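Local coordinates for beta-fructofuranosidase (PDB 3WPU), which belongs to the levansucrase/invertase family of the beta-fructosidase clan, whose members are built around a five-bladed beta-propeller, at residues Asp6-Ile12 against Tyr283-Tyr289; Lys27-Ala31 against Asn277-Tyr283; Arg34-Arg38 against Phe360-Gly366. One frame throughout, in Å; residues are numbered along the deposited sequence.

Overall arrangement
Along the chain the first partners come as 6-12, 27-31 and 34-38, and the second as 277-283, 283-289 and 360-366, so interaction 2 is nested inside interaction 1 while interaction 3 crosses both. Their centres lie about 10 Å (1 and 2), 14 Å (1 and 3) and 13 Å (2 and 3) apart, all on the same side of the chain's centre. Helix 30-38 joins interactions 2 and 3, and Y283 belongs to both 1 and 2. T11 of interaction 1 reaches T29 and G282, R34 reaches Y283 and Y289, and R30 reaches A362. The N-terminal region is thus fastened to a short helix and loops from distant parts of the sequence.

Interaction 1 of 3, residues Asp6-Ile12 against Tyr283-Tyr289; sequences DGPEPTI and YRQGDPY
The guanidinium of R284 lies between E9 OE1, above one face, and I12 CG1, over the centre of the other, while the carbonyl of P10 meets its edge in plane. R284 NE and NH2 both donate side-on to that one oxygen, at 2.8 Å from NE to P10 O and 2.9 Å from NH2 to P10 O; this forked grip fixes the rotation of the group. E9 OE1 and R284 NH1, 3.2 Å apart, form a salt bridge of charges alone, since no N-H points at the oxygen. The Y289 ring carries G7 on one face: G7 CA stands 3.7 Å from the ring centroid, 1° off its normal, a CH-pi contact that places this CA over the ring centre. At the edge of the Y283 ring sits P8 CB, 3.6 Å from Y283 CE1. Residues R284 to D287 make a type II beta turn, whose third position suits G286 with its positive phi, and an Asx turn follows as D287 OD2 accepts from Y289 N. A chi1 of -168° swings the D287 carboxylate away from its backbone N, and OD1 reaches across to take E9 N on its syn lone pair at 3.0 Å. A water donates to E9 O and D287 OD1 and accepts from R284 N, tying the N-terminal arm to the turn. The hydroxyl of Y283 bonds to E291.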
loop_
_atom_site.group_PDB
_atom_site.type_symbol
_atom_site.label_atom_id
_atom_site.label_comp_id
_atom_site.label_asym_id
_atom_site.label_seq_id
_atom_site.Cartn_x
_atom_site.Cartn_y
_atom_site.Cartn_z
ATOM N N ASP A 6 24.723 13.981 -16.022
ATOM C CA ASP A 6 25.452 12.831 -16.556
ATOM C C ASP A 6 25.465 11.709 -15.510
ATOM O O ASP A 6 25.492 11.959 -14.304
ATOM C CB ASP A 6 26.886 13.209 -16.915
ATOM C CG ASP A 6 26.976 14.164 -18.094
ATOM O OD1 ASP A 6 26.047 14.255 -18.917
ATOM O OD2 ASP A 6 28.014 14.831 -18.186
ATOM N N GLY A 7 25.424 10.462 -15.971
ATOM C CA GLY A 7 25.410 9.333 -15.076
ATOM C C GLY A 7 25.228 8.069 -15.894
ATOM O O GLY A 7 25.143 8.172 -17.111
ATOM N N PRO A 8 25.143 6.911 -15.223
ATOM C CA PRO A 8 24.968 5.666 -15.972
ATOM C C PRO A 8 23.655 5.667 -16.736
ATOM O O PRO A 8 22.691 6.288 -16.319
ATOM C CB PRO A 8 24.935 4.599 -14.868
ATOM C CG PRO A 8 24.401 5.331 -13.662
ATOM C CD PRO A 8 25.004 6.699 -13.768
ATOM N N GLU A 9 23.602 4.910 -17.825
ATOM C CA GLU A 9 22.359 4.682 -18.502
ATOM C C GLU A 9 21.577 3.589 -17.757
ATOM O O GLU A 9 22.150 2.763 -17.084
ATOM C CB GLU A 9 22.643 4.292 -19.951
ATOM C CG GLU A 9 23.266 5.461 -20.708
ATOM C CD GLU A 9 23.325 5.242 -22.181
ATOM O OE1 GLU A 9 22.387 4.600 -22.701
ATOM O OE2 GLU A 9 24.284 5.732 -22.815
ATOM N N PRO A 10 20.240 3.645 -17.826
ATOM C CA PRO A 10 19.409 2.693 -17.121
ATOM C C PRO A 10 19.452 1.360 -17.845
ATOM O O PRO A 10 19.809 1.311 -19.020
ATOM C CB PRO A 10 18.013 3.313 -17.191
ATOM C CG PRO A 10 18.049 4.192 -18.374
ATOM C CD PRO A 10 19.446 4.714 -18.445
ATOM N N THR A 11 19.092 0.313 -17.120
ATOM C CA THR A 11 19.101 -1.042 -17.638
ATOM C C THR A 11 18.050 -1.136 -18.716
ATOM O O THR A 11 17.004 -0.507 -18.633
ATOM C CB THR A 11 18.792 -2.041 -16.492
ATOM O OG1 THR A 11 19.753 -1.867 -15.444
ATOM C CG2 THR A 11 18.857 -3.461 -16.964
ATOM N N ILE A 12 18.324 -1.936 -19.745
ATOM C CA ILE A 12 17.318 -2.215 -20.755
ATOM C C ILE A 12 16.425 -3.327 -20.228
ATOM O O ILE A 12 16.916 -4.419 -19.911
ATOM C CB ILE A 12 17.959 -2.613 -22.101
ATOM C CG1 ILE A 12 18.776 -1.432 -22.651
ATOM C CG2 ILE A 12 16.876 -2.999 -23.085
ATOM C CD1 ILE A 12 19.464 -1.708 -23.978
ATOM N N TYR A 283 24.335 -2.553 -15.210
ATOM C CA TYR A 283 24.960 -1.583 -16.115
ATOM C C TYR A 283 25.026 -2.139 -17.509
ATOM O O TYR A 283 25.208 -3.337 -17.709
ATOM C CB TYR A 283 26.364 -1.179 -15.635
ATOM C CG TYR A 283 26.259 -0.453 -14.326
ATOM C CD1 TYR A 283 25.767 0.837 -14.288
ATOM C CD2 TYR A 283 26.527 -1.101 -13.121
ATOM C CE1 TYR A 283 25.622 1.510 -13.076
ATOM C CE2 TYR A 283 26.378 -0.443 -11.901
ATOM C CZ TYR A 283 25.908 0.840 -11.889
ATOM O OH TYR A 283 25.731 1.507 -10.692
ATOM N N ARG A 284 24.869 -1.249 -18.473
ATOM C CA ARG A 284 25.152 -1.610 -19.871
ATOM C C ARG A 284 26.643 -1.812 -19.996
ATOM O O ARG A 284 27.437 -1.080 -19.388
ATOM C CB ARG A 284 24.669 -0.523 -20.810
ATOM C CG ARG A 284 23.214 -0.174 -20.610
ATOM C CD ARG A 284 22.704 0.777 -21.656
ATOM N NE ARG A 284 21.334 1.191 -21.347
ATOM C CZ ARG A 284 20.485 1.746 -22.211
ATOM N NH1 ARG A 284 20.808 1.909 -23.503
ATOM N NH2 ARG A 284 19.270 2.114 -21.794
ATOM N N GLN A 285 27.052 -2.854 -20.711
ATOM C CA GLN A 285 28.471 -3.185 -20.751
ATOM C C GLN A 285 29.275 -2.005 -21.303
ATOM O O GLN A 285 28.894 -1.391 -22.298
ATOM C CB GLN A 285 28.743 -4.434 -21.601
ATOM C CG GLN A 285 30.142 -4.980 -21.281
ATOM C CD GLN A 285 30.591 -6.124 -22.171
ATOM O OE1 GLN A 285 31.701 -6.668 -22.014
ATOM N NE2 GLN A 285 29.752 -6.487 -23.102
ATOM N N GLY A 286 30.360 -1.671 -20.618
ATOM C CA GLY A 286 31.241 -0.600 -21.063
ATOM C C GLY A 286 30.914 0.754 -20.455
ATOM O O GLY A 286 31.690 1.692 -20.586
ATOM N N ASP A 287 29.744 0.883 -19.848
ATOM C CA ASP A 287 29.320 2.195 -19.355
ATOM C C ASP A 287 30.425 2.712 -18.436
ATOM O O ASP A 287 30.767 2.042 -17.485
ATOM C CB ASP A 287 27.992 2.058 -18.597
ATOM C CG ASP A 287 27.338 3.382 -18.293
ATOM O OD1 ASP A 287 26.112 3.469 -18.431
ATOM O OD2 ASP A 287 28.034 4.375 -17.988
ATOM N N PRO A 288 30.972 3.905 -18.721
ATOM C CA PRO A 288 32.033 4.460 -17.863
ATOM C C PRO A 288 31.585 4.680 -16.431
ATOM O O PRO A 288 32.443 4.782 -15.548
ATOM C CB PRO A 288 32.352 5.806 -18.524
ATOM C CG PRO A 288 31.867 5.693 -19.903
ATOM C CD PRO A 288 30.692 4.786 -19.860
ATOM N N TYR A 289 30.275 4.755 -16.200
ATOM C CA TYR A 289 29.745 4.910 -14.830
ATOM C C TYR A 289 29.499 3.582 -14.106
ATOM O O TYR A 289 29.044 3.566 -12.960
ATOM C CB TYR A 289 28.452 5.749 -14.853
ATOM C CG TYR A 289 28.698 7.182 -15.224
ATOM C CD1 TYR A 289 29.048 8.121 -14.260
ATOM C CD2 TYR A 289 28.633 7.599 -16.540
ATOM C CE1 TYR A 289 29.297 9.430 -14.600
ATOM C CE2 TYR A 289 28.879 8.906 -16.891
ATOM C CZ TYR A 289 29.204 9.818 -15.915
ATOM O OH TYR A 289 29.442 11.128 -16.264
HETATM O O HOH W 1 24.547 1.420 -17.558
#

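Interaction 2 of 3, residues Lys27-Ala31 against Asn277-Tyr283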
loop_
_atom_site.group_PDB
_atom_site.type_symbol
_atom_site.label_atom_id
_atom_site.label_comp_id
_atom_site.label_asym_id
_atom_site.label_seq_id
_atom_site.Cartn_x
_atom_site.Cartn_y
_atom_site.Cartn_z
ATOM N N LYS A 27 14.581 -7.297 -11.851
ATOM C CA LYS A 27 15.462 -6.534 -10.956
ATOM C C LYS A 27 15.247 -5.052 -11.123
ATOM O O LYS A 27 15.236 -4.520 -12.246
ATOM C CB LYS A 27 16.923 -6.872 -11.254
ATOM C CG LYS A 27 17.266 -8.335 -11.011
ATOM C CD LYS A 27 18.730 -8.593 -11.263
ATOM C CE LYS A 27 19.087 -10.044 -11.054
ATOM N NZ LYS A 27 18.603 -10.858 -12.193
ATOM N N TRP A 28 15.091 -4.357 -9.988
ATOM C CA TRP A 28 15.229 -2.909 -9.946
ATOM C C TRP A 28 16.707 -2.693 -9.684
ATOM O O TRP A 28 17.177 -2.969 -8.585
ATOM C CB TRP A 28 14.386 -2.320 -8.821
ATOM C CG TRP A 28 14.397 -0.836 -8.731
ATOM C CD1 TRP A 28 14.687 0.048 -9.728
ATOM C CD2 TRP A 28 14.058 -0.034 -7.579
ATOM N NE1 TRP A 28 14.592 1.338 -9.261
ATOM C CE2 TRP A 28 14.149 1.304 -7.969
ATOM C CE3 TRP A 28 13.611 -0.335 -6.289
ATOM C CZ2 TRP A 28 13.893 2.351 -7.091
ATOM C CZ3 TRP A 28 13.391 0.713 -5.413
ATOM C CH2 TRP A 28 13.486 2.020 -5.836
ATOM N N THR A 29 17.450 -2.318 -10.722
ATOM C CA THR A 29 18.909 -2.439 -10.657
ATOM C C THR A 29 19.535 -1.195 -10.054
ATOM O O THR A 29 18.892 -0.169 -9.952
ATOM C CB THR A 29 19.543 -2.647 -12.036
ATOM O OG1 THR A 29 19.389 -1.457 -12.821
ATOM C CG2 THR A 29 18.889 -3.824 -12.772
ATOM N N ARG A 30 20.830 -1.267 -9.728
ATOM C CA ARG A 30 21.556 -0.071 -9.273
ATOM C C ARG A 30 21.633 0.982 -10.386
ATOM O O ARG A 30 21.492 2.160 -10.120
ATOM C CB ARG A 30 22.946 -0.448 -8.761
ATOM C CG ARG A 30 22.889 -1.209 -7.449
ATOM C CD ARG A 30 24.265 -1.484 -6.849
ATOM N NE ARG A 30 25.078 -0.302 -6.564
ATOM C CZ ARG A 30 25.058 0.381 -5.423
ATOM N NH1 ARG A 30 24.228 0.046 -4.443
ATOM N NH2 ARG A 30 25.865 1.420 -5.267
ATOM N N ALA A 31 21.803 0.550 -11.637
ATOM C CA ALA A 31 21.820 1.451 -12.774
ATOM C C ALA A 31 20.480 2.186 -12.878
ATOM O O ALA A 31 20.449 3.405 -13.100
ATOM C CB ALA A 31 22.106 0.669 -14.054
ATOM N N ASN A 277 25.104 -9.633 -7.929
ATOM C CA ASN A 277 25.769 -10.038 -9.155
ATOM C C ASN A 277 25.647 -8.954 -10.220
ATOM O O ASN A 277 25.101 -7.878 -9.952
ATOM C CB ASN A 277 25.222 -11.386 -9.633
ATOM C CG ASN A 277 23.754 -11.340 -10.000
ATOM O OD1 ASN A 277 23.203 -10.294 -10.364
ATOM N ND2 ASN A 277 23.100 -12.488 -9.904
ATOM N N GLU A 278 26.161 -9.221 -11.418
ATOM C CA GLU A 278 26.150 -8.219 -12.490
ATOM C C GLU A 278 24.741 -7.756 -12.839
ATOM O O GLU A 278 24.538 -6.587 -13.154
ATOM C CB GLU A 278 26.831 -8.758 -13.761
ATOM C CG GLU A 278 28.342 -8.729 -13.668
ATOM C CD GLU A 278 29.024 -9.216 -14.939
ATOM O OE1 GLU A 278 30.259 -9.381 -14.903
ATOM O OE2 GLU A 278 28.336 -9.442 -15.960
ATOM N N ALA A 279 23.782 -8.673 -12.794
ATOM C CA ALA A 279 22.404 -8.349 -13.153
ATOM C C ALA A 279 21.741 -7.416 -12.129
ATOM O O ALA A 279 20.945 -6.575 -12.512
ATOM C CB ALA A 279 21.588 -9.615 -13.343
ATOM N N ASP A 280 22.080 -7.571 -10.859
ATOM C CA ASP A 280 21.615 -6.642 -9.817
ATOM C C ASP A 280 22.187 -5.241 -10.058
ATOM O O ASP A 280 21.484 -4.234 -9.877
ATOM C CB ASP A 280 22.059 -7.076 -8.424
ATOM C CG ASP A 280 21.520 -8.424 -8.008
ATOM O OD1 ASP A 280 20.320 -8.720 -8.194
ATOM O OD2 ASP A 280 22.331 -9.178 -7.454
ATOM N N LEU A 281 23.447 -5.175 -10.476
ATOM C CA LEU A 281 24.068 -3.876 -10.791
ATOM C C LEU A 281 23.436 -3.259 -12.043
ATOM O O LEU A 281 23.065 -2.084 -12.055
ATOM C CB LEU A 281 25.586 -4.003 -10.918
ATOM C CG LEU A 281 26.355 -3.832 -9.619
ATOM C CD1 LEU A 281 25.921 -4.804 -8.541
ATOM C CD2 LEU A 281 27.840 -3.983 -9.936
ATOM N N GLY A 282 23.243 -4.087 -13.073
ATOM C CA GLY A 282 22.427 -3.732 -14.228
ATOM C C GLY A 282 23.024 -2.769 -15.251
ATOM O O GLY A 282 22.298 -2.243 -16.086
ATOM N N TYR A 283 24.335 -2.553 -15.210
ATOM C CA TYR A 283 24.960 -1.583 -16.115
ATOM C C TYR A 283 25.026 -2.139 -17.509
ATOM O O TYR A 283 25.208 -3.337 -17.709
ATOM C CB TYR A 283 26.364 -1.179 -15.635
ATOM C CG TYR A 283 26.259 -0.453 -14.326
ATOM C CD1 TYR A 283 25.767 0.837 -14.288
ATOM C CD2 TYR A 283 26.527 -1.101 -13.121
ATOM C CE1 TYR A 283 25.622 1.510 -13.076
ATOM C CE2 TYR A 283 26.378 -0.443 -11.901
ATOM C CZ TYR A 283 25.908 0.840 -11.889
ATOM O OH TYR A 283 25.731 1.507 -10.692
HETATM O O HOH W 2 20.180 -13.016 -10.764
#
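The start of helix 30-38 meets the end of helix 278-281 through two backbone bonds, R30 N to D280 O and A31 N to L281 O, each 3.0 Å long, so that N-H groups of a first helical turn are satisfied by carbonyls of a last one. T29, the N-cap residue, faces the same carbonyls: its CA comes 3.2 Å from D280 O as a CA-H...O contact, and its hydroxyl caps D32 N and bonds to T11. Threonine suits this place because its hydroxyl serves the cap while CG2 rests against the other helix. G282, where the short helix ends, has positive phi, which favours glycine, and its lack of a side chain leaves room for T29 CB. K27 runs its aliphatic chain past the helix, CD 3.2 Å from A279 O and CE tightly against A279 CB at 3.4 Å. A bend at the last torsion (chi4 75°) takes NZ to a water, weakly bound, that also accepts from N277 ND2. N277 and D280 form a capping box: D280 N donates to N277 OD1, nearly in line with its C=O bond, and N277 N to D280 OD2 at 2.8 Å. R30 lies alongside L281, pointing the same way, and carries its charge on to E291. A31 CB, small enough to fit, touches CD1 of Y283 at 3.7 Å. These are two N-capped helices, the first turn of one hydrogen-bonded to the last carbonyls of the other, beside strand 26-27 at the edge of a mixed propeller sheet.

Interaction 3 of 3, residues Arg34-Arg38 against Phe360-Gly366; sequences RQLQR and FAAGLDG
Residues 360-366 lie in the loop that joins strands 348-355 and 369-375, antiparallel neighbours in one sheet of the propeller; helix 30-38 packs on it, Q37 and R34 meeting its type II beta turn, A361 to L364, and L36 the residues flanking that turn. Q37 supplies the direct hydrogen bond: its NE2 donates to G363 O over 3.1 Å, somewhat tilted from both the carbonyl plane and its own amide plane. With CG anti to its carbonyl carbon (chi1 -61°) and the chain extended beyond, the amide is held out far enough from the helix to reach the turn. Glutamine fits here: its long chain spans the gap and its NH2 has two hydrogens, for G363 O and for a water 2.9 Å from NE2; that water accepts from D365 N as well, at 3.0 Å, so one amide group serves two parts of the loop. G363 has positive phi, easy for glycine at the turn's third position. The methylenes of R34 do apolar work: CG touches CD2 of L364 at 3.5 Å, the two side chains crossing at about a right angle, while the guanidinium turns to Y283 and Y289. L36 points at the loop, CB lying 3.5 Å from D365 O and CD1 3.8 Å from CZ of F360, whose side chain it also crosses at about a right angle. G366 has no side chain, letting CD1 of L36 stay close to its CA. D365 directs its carboxylate to R357 in a salt bridge. The arrangement is a helix packed on a turn-containing loop that connects two antiparallel strands of one propeller sheet.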
loop_
_atom_site.group_PDB
_atom_site.type_symbol
_atom_site.label_atom_id
_atom_site.label_comp_id
_atom_site.label_asym_id
_atom_site.label_seq_id
_atom_site.Cartn_x
_atom_site.Cartn_y
_atom_site.Cartn_z
ATOM N N ARG A 34 20.080 4.680 -9.988
ATOM C CA ARG A 34 20.943 5.869 -10.112
ATOM C C ARG A 34 20.337 6.943 -11.001
ATOM O O ARG A 34 20.731 8.101 -10.946
ATOM C CB ARG A 34 22.381 5.502 -10.518
ATOM C CG ARG A 34 23.124 4.804 -9.393
ATOM C CD ARG A 34 24.512 4.311 -9.776
ATOM N NE ARG A 34 25.426 5.391 -10.152
ATOM C CZ ARG A 34 26.601 5.219 -10.768
ATOM N NH1 ARG A 34 27.020 4.009 -11.132
ATOM N NH2 ARG A 34 27.347 6.284 -11.066
ATOM N N GLN A 35 19.324 6.590 -11.787
ATOM C CA GLN A 35 18.580 7.600 -12.535
ATOM C C GLN A 35 17.926 8.637 -11.604
ATOM O O GLN A 35 17.755 9.780 -11.981
ATOM C CB GLN A 35 17.503 6.960 -13.395
ATOM C CG GLN A 35 17.983 5.901 -14.381
ATOM C CD GLN A 35 19.216 6.313 -15.159
ATOM O OE1 GLN A 35 19.185 7.254 -15.955
ATOM N NE2 GLN A 35 20.290 5.599 -14.943
ATOM N N LEU A 36 17.569 8.222 -10.403
ATOM C CA LEU A 36 16.991 9.128 -9.393
ATOM C C LEU A 36 17.926 10.299 -9.122
ATOM O O LEU A 36 17.468 11.434 -8.925
ATOM C CB LEU A 36 16.684 8.365 -8.084
ATOM C CG LEU A 36 15.683 7.191 -8.165
ATOM C CD1 LEU A 36 15.756 6.296 -6.961
ATOM C CD2 LEU A 36 14.267 7.724 -8.358
ATOM N N GLN A 37 19.226 10.037 -9.092
ATOM C CA GLN A 37 20.197 11.141 -8.890
ATOM C C GLN A 37 20.333 11.996 -10.157
ATOM O O GLN A 37 20.511 13.213 -10.103
ATOM C CB GLN A 37 21.564 10.597 -8.469
ATOM C CG GLN A 37 21.502 9.841 -7.174
ATOM C CD GLN A 37 22.766 9.075 -6.886
ATOM O OE1 GLN A 37 23.879 9.612 -7.037
ATOM N NE2 GLN A 37 22.615 7.815 -6.481
ATOM N N ARG A 38 20.260 11.366 -11.330
ATOM C CA ARG A 38 20.354 12.113 -12.578
ATOM C C ARG A 38 19.198 13.089 -12.749
ATOM O O ARG A 38 19.352 14.116 -13.384
ATOM C CB ARG A 38 20.388 11.150 -13.780
ATOM C CG ARG A 38 21.595 10.231 -13.802
ATOM C CD ARG A 38 21.652 9.371 -15.067
ATOM N NE ARG A 38 21.955 10.171 -16.255
ATOM C CZ ARG A 38 21.684 9.805 -17.506
ATOM N NH1 ARG A 38 21.084 8.652 -17.765
ATOM N NH2 ARG A 38 21.999 10.609 -18.529
ATOM N N PHE A 360 17.640 3.095 1.090
ATOM C CA PHE A 360 18.491 2.924 -0.075
ATOM C C PHE A 360 19.905 2.490 0.303
ATOM O O PHE A 360 20.482 2.975 1.274
ATOM C CB PHE A 360 18.566 4.191 -0.947
ATOM C CG PHE A 360 17.365 4.386 -1.842
ATOM C CD1 PHE A 360 17.203 3.600 -2.989
ATOM C CD2 PHE A 360 16.419 5.370 -1.584
ATOM C CE1 PHE A 360 16.107 3.796 -3.823
ATOM C CE2 PHE A 360 15.318 5.558 -2.413
ATOM C CZ PHE A 360 15.160 4.753 -3.541
ATOM N N ALA A 361 20.464 1.593 -0.501
ATOM C CA ALA A 361 21.818 1.094 -0.283
ATOM C C ALA A 361 22.896 2.141 -0.504
ATOM O O ALA A 361 22.680 3.182 -1.150
ATOM C CB ALA A 361 22.076 -0.059 -1.219
ATOM N N ALA A 362 24.100 1.791 -0.054
ATOM C CA ALA A 362 25.248 2.643 -0.263
ATOM C C ALA A 362 25.383 3.083 -1.715
ATOM O O ALA A 362 25.220 2.295 -2.644
ATOM C CB ALA A 362 26.523 1.954 0.214
ATOM N N GLY A 363 25.647 4.364 -1.898
ATOM C CA GLY A 363 25.829 4.946 -3.219
ATOM C C GLY A 363 24.520 5.337 -3.908
ATOM O O GLY A 363 24.550 5.969 -4.955
ATOM N N LEU A 364 23.383 4.983 -3.314
ATOM C CA LEU A 364 22.074 5.272 -3.904
ATOM C C LEU A 364 21.290 6.246 -3.043
ATOM O O LEU A 364 21.631 6.490 -1.882
ATOM C CB LEU A 364 21.282 3.975 -4.099
ATOM C CG LEU A 364 21.965 2.867 -4.894
ATOM C CD1 LEU A 364 21.039 1.666 -5.000
ATOM C CD2 LEU A 364 22.353 3.347 -6.278
ATOM N N ASP A 365 20.246 6.843 -3.613
ATOM C CA ASP A 365 19.504 7.874 -2.910
ATOM C C ASP A 365 18.200 8.116 -3.681
ATOM O O ASP A 365 18.143 7.983 -4.898
ATOM C CB ASP A 365 20.343 9.157 -2.864
ATOM C CG ASP A 365 20.075 10.004 -1.646
ATOM O OD1 ASP A 365 19.315 9.599 -0.753
ATOM O OD2 ASP A 365 20.661 11.096 -1.611
ATOM N N GLY A 366 17.172 8.507 -2.958
ATOM C CA GLY A 366 15.915 8.875 -3.589
ATOM C C GLY A 366 14.918 9.342 -2.552
ATOM O O GLY A 366 15.132 9.134 -1.358
HETATM O O HOH W 3 19.920 6.779 -6.568
#